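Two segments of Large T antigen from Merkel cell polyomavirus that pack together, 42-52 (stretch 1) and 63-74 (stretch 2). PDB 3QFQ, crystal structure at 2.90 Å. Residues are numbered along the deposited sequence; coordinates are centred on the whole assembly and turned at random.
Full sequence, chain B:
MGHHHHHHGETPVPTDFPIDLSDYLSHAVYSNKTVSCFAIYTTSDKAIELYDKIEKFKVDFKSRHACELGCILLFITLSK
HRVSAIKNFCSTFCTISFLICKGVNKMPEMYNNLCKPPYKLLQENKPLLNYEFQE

Stretch 1 42-52: TTSDKAIELYD
Stretch 2 (63-74) SRHACELGCILL

A single antiparallel bridge, T42 with C71, joins the stretches just before stretch 1 turns into a helix. T42 N donates a weak hydrogen bond to C71 O (3.3 Å), and T42 O lies 2.8 Å from C71 N. T42 CA and C71 CA are 5.5 Å apart, and both side chains lie on the same face of the sheet. T42 is extended (-136/-167, chi1 p).

T43 is the N-cap of helix 44-52. T43 OG1 (chi1 t) accepts a weak hydrogen bond from D45 N at 3.5 Å. The helix then runs nearly along strand 71-74, at 20° between directions and 8.0 Å at closest approach.

In stretch 2, S63 N donates to L74 O (2.9 Å), and just past the strand H65 N donates to I72 O (2.7 Å). A type II turn spans C67 to G70, with L69 at 62/42.

C71 (chi1 t) and L73 (chi1 t, chi2 t) face the helix. The small A47 side chain admits C71 closely: A47 CB to C71 SG is 3.6 Å. L73 CD1 sits 3.7 Å from A47 O and 4.2 Å from Y51 CB.

R64 (p, t, m, chi4 -81°) also points toward the helix. The aliphatic R64 CD lies 3.5 Å from Y51 CD2 (chi1 t), while R64 NH2 gives a weak hydrogen bond to S44 O, 3.4 Å. The contact buries 439 Å², both sides summed. T42, A47, C71 and L73 are buried; R64 and Y51, partly exposed, cover the contact with their long side chains.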

# COMPACT_ATOMS: atom_id res chain seq x y z
N THR B 42 1.82 -21.31 -26.13
CA THR B 42 2.71 -20.20 -26.46
C THR B 42 3.94 -20.71 -27.20
O THR B 42 3.98 -21.85 -27.65
CB THR B 42 3.16 -19.44 -25.20
OG1 THR B 42 4.07 -20.25 -24.44
CG2 THR B 42 1.97 -19.07 -24.33
N THR B 43 4.95 -19.85 -27.33
CA THR B 43 6.21 -20.24 -27.93
C THR B 43 7.02 -21.09 -26.96
O THR B 43 6.94 -20.90 -25.75
CB THR B 43 7.05 -19.02 -28.34
OG1 THR B 43 8.36 -19.45 -28.72
CG2 THR B 43 7.16 -18.04 -27.19
N SER B 44 7.80 -22.02 -27.50
CA SER B 44 8.60 -22.93 -26.69
C SER B 44 9.46 -22.19 -25.67
O SER B 44 9.76 -22.72 -24.59
CB SER B 44 9.48 -23.81 -27.58
OG SER B 44 10.30 -23.02 -28.42
N ASP B 45 9.86 -20.97 -26.01
CA ASP B 45 10.64 -20.14 -25.10
C ASP B 45 9.77 -19.67 -23.93
O ASP B 45 10.09 -19.92 -22.77
CB ASP B 45 11.23 -18.94 -25.83
CG ASP B 45 12.19 -19.34 -26.93
OD1 ASP B 45 11.72 -19.60 -28.06
OD2 ASP B 45 13.41 -19.40 -26.67
N LYS B 46 8.68 -18.98 -24.25
CA LYS B 46 7.77 -18.49 -23.22
C LYS B 46 7.16 -19.66 -22.45
O LYS B 46 6.69 -19.50 -21.33
CB LYS B 46 6.66 -17.64 -23.85
CG LYS B 46 5.70 -17.03 -22.83
CD LYS B 46 4.72 -16.08 -23.50
CE LYS B 46 3.88 -15.35 -22.46
NZ LYS B 46 4.73 -14.69 -21.43
N ALA B 47 7.18 -20.84 -23.07
CA ALA B 47 6.69 -22.04 -22.42
C ALA B 47 7.69 -22.50 -21.36
O ALA B 47 7.30 -22.90 -20.26
CB ALA B 47 6.46 -23.14 -23.45
N ILE B 48 8.97 -22.45 -21.71
CA ILE B 48 10.04 -22.87 -20.82
C ILE B 48 10.05 -22.05 -19.53
O ILE B 48 10.31 -22.59 -18.45
CB ILE B 48 11.39 -22.78 -21.51
N GLU B 49 9.76 -20.76 -19.64
CA GLU B 49 9.77 -19.87 -18.47
C GLU B 49 8.55 -20.08 -17.58
O GLU B 49 8.66 -20.05 -16.35
CB GLU B 49 9.88 -18.40 -18.90
CG GLU B 49 8.70 -17.90 -19.73
CD GLU B 49 8.72 -16.39 -19.92
OE1 GLU B 49 7.96 -15.89 -20.78
OE2 GLU B 49 9.48 -15.71 -19.20
N LEU B 50 7.40 -20.29 -18.20
CA LEU B 50 6.16 -20.50 -17.46
C LEU B 50 6.18 -21.84 -16.72
O LEU B 50 5.39 -22.07 -15.81
CB LEU B 50 4.96 -20.45 -18.41
CG LEU B 50 4.65 -19.10 -19.07
CD1 LEU B 50 3.47 -19.23 -20.01
CD2 LEU B 50 4.38 -18.03 -18.02
N TYR B 51 7.11 -22.70 -17.12
CA TYR B 51 7.27 -24.00 -16.48
C TYR B 51 7.60 -23.85 -14.99
O TYR B 51 7.46 -24.80 -14.22
CB TYR B 51 8.38 -24.78 -17.18
CG TYR B 51 8.33 -26.28 -16.94
CD1 TYR B 51 7.33 -26.85 -16.17
CD2 TYR B 51 9.30 -27.12 -17.49
CE1 TYR B 51 7.29 -28.21 -15.96
CE2 TYR B 51 9.26 -28.48 -17.28
CZ TYR B 51 8.25 -29.02 -16.51
OH TYR B 51 8.21 -30.37 -16.29
N ASP B 52 8.04 -22.66 -14.59
CA ASP B 52 8.42 -22.44 -13.20
C ASP B 52 7.42 -21.57 -12.44
O ASP B 52 7.17 -21.80 -11.26
CB ASP B 52 9.82 -21.81 -13.13
CG ASP B 52 10.89 -22.70 -13.73
OD1 ASP B 52 10.69 -23.93 -13.78
OD2 ASP B 52 11.94 -22.16 -14.14
N SER B 63 3.43 -30.46 -17.40
CA SER B 63 4.20 -30.96 -18.53
C SER B 63 4.09 -30.07 -19.77
O SER B 63 3.04 -29.50 -20.06
CB SER B 63 3.76 -32.39 -18.88
OG SER B 63 2.45 -32.41 -19.40
N ARG B 64 5.20 -29.97 -20.50
CA ARG B 64 5.28 -29.15 -21.70
C ARG B 64 5.57 -30.01 -22.93
O ARG B 64 6.58 -30.71 -22.98
CB ARG B 64 6.35 -28.07 -21.54
CG ARG B 64 7.72 -28.64 -21.19
CD ARG B 64 8.75 -27.54 -20.92
NE ARG B 64 8.92 -26.65 -22.06
CZ ARG B 64 9.68 -26.92 -23.11
NH1 ARG B 64 10.34 -28.07 -23.18
NH2 ARG B 64 9.77 -26.04 -24.10
N HIS B 65 4.69 -29.94 -23.93
CA HIS B 65 4.83 -30.76 -25.12
C HIS B 65 5.24 -29.94 -26.34
O HIS B 65 5.26 -28.71 -26.30
CB HIS B 65 3.52 -31.50 -25.40
CG HIS B 65 3.05 -32.36 -24.27
ND1 HIS B 65 3.18 -33.72 -24.27
CD2 HIS B 65 2.45 -32.03 -23.10
CE1 HIS B 65 2.68 -34.21 -23.14
NE2 HIS B 65 2.23 -33.21 -22.42
N ALA B 66 5.57 -30.63 -27.43
CA ALA B 66 5.97 -29.97 -28.67
C ALA B 66 4.84 -29.95 -29.69
O ALA B 66 4.36 -31.00 -30.12
CB ALA B 66 7.21 -30.64 -29.25
N CYS B 67 4.41 -28.76 -30.08
CA CYS B 67 3.31 -28.61 -31.02
C CYS B 67 3.74 -27.88 -32.28
O CYS B 67 4.70 -27.10 -32.26
CB CYS B 67 2.13 -27.89 -30.37
SG CYS B 67 0.76 -27.51 -31.49
N GLU B 68 3.04 -28.13 -33.38
CA GLU B 68 3.36 -27.49 -34.65
C GLU B 68 3.27 -25.97 -34.53
O GLU B 68 2.20 -25.42 -34.25
CB GLU B 68 2.44 -28.00 -35.76
N LEU B 69 4.40 -25.30 -34.72
CA LEU B 69 4.44 -23.85 -34.69
C LEU B 69 4.03 -23.31 -33.32
O LEU B 69 3.30 -22.32 -33.23
CB LEU B 69 3.55 -23.27 -35.78
N GLY B 70 4.50 -23.96 -32.26
CA GLY B 70 4.18 -23.54 -30.91
C GLY B 70 4.68 -24.49 -29.84
O GLY B 70 5.65 -25.23 -30.06
N CYS B 71 4.02 -24.48 -28.69
CA CYS B 71 4.39 -25.35 -27.57
C CYS B 71 3.33 -25.32 -26.48
O CYS B 71 3.18 -24.33 -25.76
CB CYS B 71 5.75 -24.92 -27.00
SG CYS B 71 6.33 -25.95 -25.63
N ILE B 72 2.58 -26.42 -26.36
CA ILE B 72 1.52 -26.51 -25.36
C ILE B 72 2.02 -27.07 -24.03
O ILE B 72 2.73 -28.08 -24.00
CB ILE B 72 0.35 -27.38 -25.85
CG1 ILE B 72 -0.55 -26.59 -26.81
CG2 ILE B 72 -0.48 -27.88 -24.67
CD1 ILE B 72 0.09 -26.30 -28.15
N LEU B 73 1.64 -26.42 -22.94
CA LEU B 73 2.00 -26.88 -21.61
C LEU B 73 0.75 -27.02 -20.73
O LEU B 73 0.13 -26.02 -20.36
CB LEU B 73 3.01 -25.94 -20.96
CG LEU B 73 3.57 -26.31 -19.58
CD1 LEU B 73 4.89 -25.59 -19.32
CD2 LEU B 73 2.57 -26.02 -18.47
N LEU B 74 0.39 -28.25 -20.40
CA LEU B 74 -0.75 -28.49 -19.52
C LEU B 74 -0.30 -28.86 -18.11
O LEU B 74 0.83 -29.31 -17.90
CB LEU B 74 -1.67 -29.57 -20.11
CG LEU B 74 -1.06 -30.87 -20.63
CD1 LEU B 74 -0.31 -31.61 -19.53
CD2 LEU B 74 -2.13 -31.76 -21.24